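Local coordinates for conserved hypothetical protein (Thermoplasma acidophilum DSM 1728, PDB 1Q7H) that is of unknown function but carries a PUA domain and is probably an RNA-binding protein, perhaps linked to translation initiation, at residues A122-A126 against G127-A131; I140-F143 against P144-L148. All coordinates share one frame; numbering follows the deposited sequence.

Interaction 1. Residues A122-A126 against G127-A131; sequences AEMDA and GEVMA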
# COMPACT_ATOMS: atom_id res chain seq x y z
N ALA A 122 3.94 1.96 9.57
CA ALA A 122 5.11 2.51 10.23
C ALA A 122 5.25 2.06 11.69
O ALA A 122 4.28 2.04 12.44
CB ALA A 122 5.08 4.03 10.16
N GLU A 123 6.48 1.74 12.08
CA GLU A 123 6.78 1.32 13.44
C GLU A 123 7.62 2.40 14.14
O GLU A 123 7.92 2.27 15.33
CB GLU A 123 7.56 0.01 13.42
CG GLU A 123 6.81 -1.15 12.82
CD GLU A 123 5.89 -1.81 13.82
OE1 GLU A 123 5.17 -2.75 13.44
OE2 GLU A 123 5.88 -1.37 14.98
N MSE A 124 7.99 3.44 13.40
CA MSE A 124 8.81 4.54 13.92
C MSE A 124 8.42 5.86 13.25
O MSE A 124 7.86 5.85 12.15
CB MSE A 124 10.30 4.29 13.63
CG MSE A 124 10.93 3.08 14.31
SE MSE A 124 12.74 2.70 13.67
CE MSE A 124 13.66 4.21 14.46
N ASP A 125 8.72 6.98 13.91
CA ASP A 125 8.45 8.29 13.34
C ASP A 125 9.57 8.62 12.34
O ASP A 125 10.71 8.19 12.52
CB ASP A 125 8.43 9.39 14.41
CG ASP A 125 7.35 9.17 15.46
OD1 ASP A 125 6.25 8.65 15.14
OD2 ASP A 125 7.59 9.55 16.62
N ALA A 126 9.26 9.38 11.29
CA ALA A 126 10.26 9.72 10.29
C ALA A 126 11.50 10.39 10.90
O ALA A 126 12.61 10.18 10.43
CB ALA A 126 9.64 10.62 9.23
N GLY A 127 11.30 11.21 11.93
CA GLY A 127 12.42 11.89 12.55
C GLY A 127 13.48 10.94 13.10
O GLY A 127 14.66 11.09 12.82
N GLU A 128 13.04 9.98 13.91
CA GLU A 128 13.94 9.02 14.52
C GLU A 128 14.60 8.12 13.48
O GLU A 128 15.78 7.79 13.59
CB GLU A 128 13.18 8.19 15.56
CG GLU A 128 13.97 7.04 16.17
CD GLU A 128 13.30 6.44 17.41
OE1 GLU A 128 12.07 6.49 17.54
OE2 GLU A 128 14.03 5.90 18.26
N VAL A 129 13.84 7.71 12.46
CA VAL A 129 14.40 6.86 11.41
C VAL A 129 15.56 7.54 10.68
O VAL A 129 16.62 6.96 10.52
CB VAL A 129 13.33 6.48 10.34
CG1 VAL A 129 13.99 5.79 9.14
CG2 VAL A 129 12.28 5.57 10.95
N MSE A 130 15.35 8.78 10.23
CA MSE A 130 16.38 9.48 9.48
C MSE A 130 17.58 9.93 10.32
O MSE A 130 18.68 10.10 9.79
CB MSE A 130 15.77 10.67 8.74
CG MSE A 130 14.67 10.29 7.73
SE MSE A 130 15.11 8.76 6.55
CE MSE A 130 16.46 9.59 5.44
N ALA A 131 17.39 10.10 11.62
CA ALA A 131 18.48 10.51 12.48
C ALA A 131 19.34 9.35 12.99
O ALA A 131 20.53 9.51 13.19
CB ALA A 131 17.95 11.33 13.67
O HOH W 1 9.65 6.30 16.56
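A water bridges Asp125 and Glu128. It donates to Glu128 OE1 at 2.6 Å and takes the backbone N-H of Asp125 at 2.9 Å from that N, so the Glu128 carboxylate is tied back to the start of the helix. Val129 N donates to Asp125 O at 3.2 Å. One residue later, Met130 N donates to Ala126 O at 3.1 Å. These two bonds close the first turn of helix 126-132, which follows strand 116-122 in the PUA domain. Asp125 is the N-cap residue by position, but its carboxylate makes no capping bond. Its OD1 instead accepts from the backbone N of Lys103.

Met124, modelled as selenomethionine, lies across Glu128 at about a right angle. Its chain is extended at chi2 and bends at chi3 (71°). The bend brings its methyl CE to 3.3 Å from Glu128 CG, against the aliphatic part of that side chain. Met124 CB packs on Val129 CG2 at 3.6 Å. The same CG2 methyl lies 3.4 Å from Asp125 O. Val129 is buried and also touches Ile94 and Met97, which place this side of the helix on strand 94-97.

Interaction 2. Residues I140-F143 against P144-L148; sequences IIHF and PGDEL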
# COMPACT_ATOMS: atom_id res chain seq x y z
N ILE A 140 5.58 -4.92 6.87
CA ILE A 140 4.90 -4.94 5.57
C ILE A 140 3.58 -5.71 5.66
O ILE A 140 3.55 -6.85 6.11
CB ILE A 140 5.80 -5.57 4.47
CG1 ILE A 140 6.65 -4.50 3.79
CG2 ILE A 140 4.93 -6.18 3.38
CD1 ILE A 140 7.02 -3.34 4.63
N ILE A 141 2.49 -5.08 5.22
CA ILE A 141 1.18 -5.71 5.28
C ILE A 141 0.64 -6.17 3.92
O ILE A 141 -0.37 -6.88 3.85
CB ILE A 141 0.13 -4.80 5.95
CG1 ILE A 141 -0.02 -3.50 5.16
CG2 ILE A 141 0.55 -4.50 7.39
CD1 ILE A 141 -1.08 -2.58 5.72
N HIS A 142 1.30 -5.76 2.84
CA HIS A 142 0.90 -6.19 1.51
C HIS A 142 2.08 -6.09 0.57
O HIS A 142 2.79 -5.08 0.55
CB HIS A 142 -0.25 -5.35 0.94
CG HIS A 142 -0.57 -5.70 -0.49
ND1 HIS A 142 -0.65 -4.75 -1.49
CD2 HIS A 142 -0.74 -6.90 -1.09
CE1 HIS A 142 -0.84 -5.35 -2.65
NE2 HIS A 142 -0.90 -6.66 -2.44
N PHE A 143 2.28 -7.14 -0.22
CA PHE A 143 3.39 -7.18 -1.16
C PHE A 143 2.97 -8.08 -2.31
O PHE A 143 2.00 -8.82 -2.20
CB PHE A 143 4.65 -7.70 -0.46
CG PHE A 143 4.48 -9.05 0.18
CD1 PHE A 143 4.86 -10.21 -0.48
CD2 PHE A 143 3.92 -9.15 1.45
CE1 PHE A 143 4.69 -11.46 0.11
CE2 PHE A 143 3.74 -10.41 2.05
CZ PHE A 143 4.12 -11.56 1.37
N PRO A 144 3.71 -8.03 -3.44
CA PRO A 144 3.34 -8.87 -4.58
C PRO A 144 3.28 -10.37 -4.28
O PRO A 144 4.16 -10.92 -3.61
CB PRO A 144 4.41 -8.53 -5.62
CG PRO A 144 4.84 -7.12 -5.24
CD PRO A 144 4.92 -7.24 -3.74
N GLY A 145 2.25 -11.03 -4.79
CA GLY A 145 2.11 -12.46 -4.60
C GLY A 145 1.75 -12.91 -3.20
O GLY A 145 1.81 -14.10 -2.90
N ASP A 146 1.39 -11.97 -2.33
CA ASP A 146 1.03 -12.34 -0.97
C ASP A 146 -0.35 -13.02 -0.93
O ASP A 146 -0.91 -13.32 -1.98
CB ASP A 146 1.06 -11.11 -0.06
CG ASP A 146 -0.02 -10.11 -0.38
OD1 ASP A 146 -0.75 -10.29 -1.38
OD2 ASP A 146 -0.15 -9.13 0.39
N GLU A 147 -0.88 -13.25 0.26
CA GLU A 147 -2.17 -13.91 0.40
C GLU A 147 -3.33 -13.14 -0.22
O GLU A 147 -4.25 -13.73 -0.77
CB GLU A 147 -2.48 -14.20 1.87
CG GLU A 147 -2.18 -13.03 2.80
CD GLU A 147 -2.83 -13.18 4.17
OE1 GLU A 147 -2.72 -14.27 4.78
OE2 GLU A 147 -3.45 -12.20 4.64
N LEU A 148 -3.28 -11.82 -0.13
CA LEU A 148 -4.35 -11.01 -0.71
C LEU A 148 -4.40 -11.19 -2.23
O LEU A 148 -5.48 -11.34 -2.80
CB LEU A 148 -4.15 -9.53 -0.35
CG LEU A 148 -4.26 -9.27 1.16
CD1 LEU A 148 -3.88 -7.84 1.51
CD2 LEU A 148 -5.68 -9.57 1.59
O HOH W 2 -0.31 -9.83 3.14
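Phe143 and Asp146 meet at the two ends of a type II beta turn, with Pro144 and Gly145 at its corners. The turn joins the end of strand 136-142 to helix 147-151. Asp146 N donates to Phe143 O at 3.2 Å and closes it. Gly145 has the positive phi expected at the third position of such a turn.

Asp146 CB sits over one face of the Phe143 ring, 3.4 Å from the centroid and 14° off the ring normal. This is a CH-pi contact. Phe143 CG stands between the backbone N and the carbonyl carbon (chi1 56°), and this turns the ring over Asp146. Pro144 CD packs against Phe143 CB at 3.3 Å. An alanine in place of Phe143 would probably strip the cover from Asp146 CB and open a gap beside the turn.

Asp146 is also the helix N-cap. Its OD1 accepts from the backbone N of Ile149, and the helix start would probably stabilise the negative charge. Phe143 N donates to Asp146 OD2 at 3.2 Å, and a water donates to the same oxygen, but the position of OD2 is less certain, so both bonds are less sure. Before the turn, Ile141 and His142 form a classic beta bulge opposite Val119. The water that reaches the carboxylate also donates to Ile141 O at 3.0 Å.

In the fold
Interaction 1 closes before interaction 2 opens along the chain. Helix 126-132 leads into strand 136-142, which ends at interaction 2. The centres are 23 Å apart, and the nearest atoms are about 7 Å apart without touching. Strand 116-122 runs beside strand 136-142, so the strand leading into interaction 1 is paired with the one that ends at interaction 2. Glu123 also forms a salt bridge with Arg139 on strand 136-142. Interaction 2 has its centre about 9 Å from the centre of the chain, interaction 1 about 18 Å. His142 and Pro144 touch helix 60-65. The Phe143 side chain is about 9 Å from a bound zinc ion, too far to be a ligand.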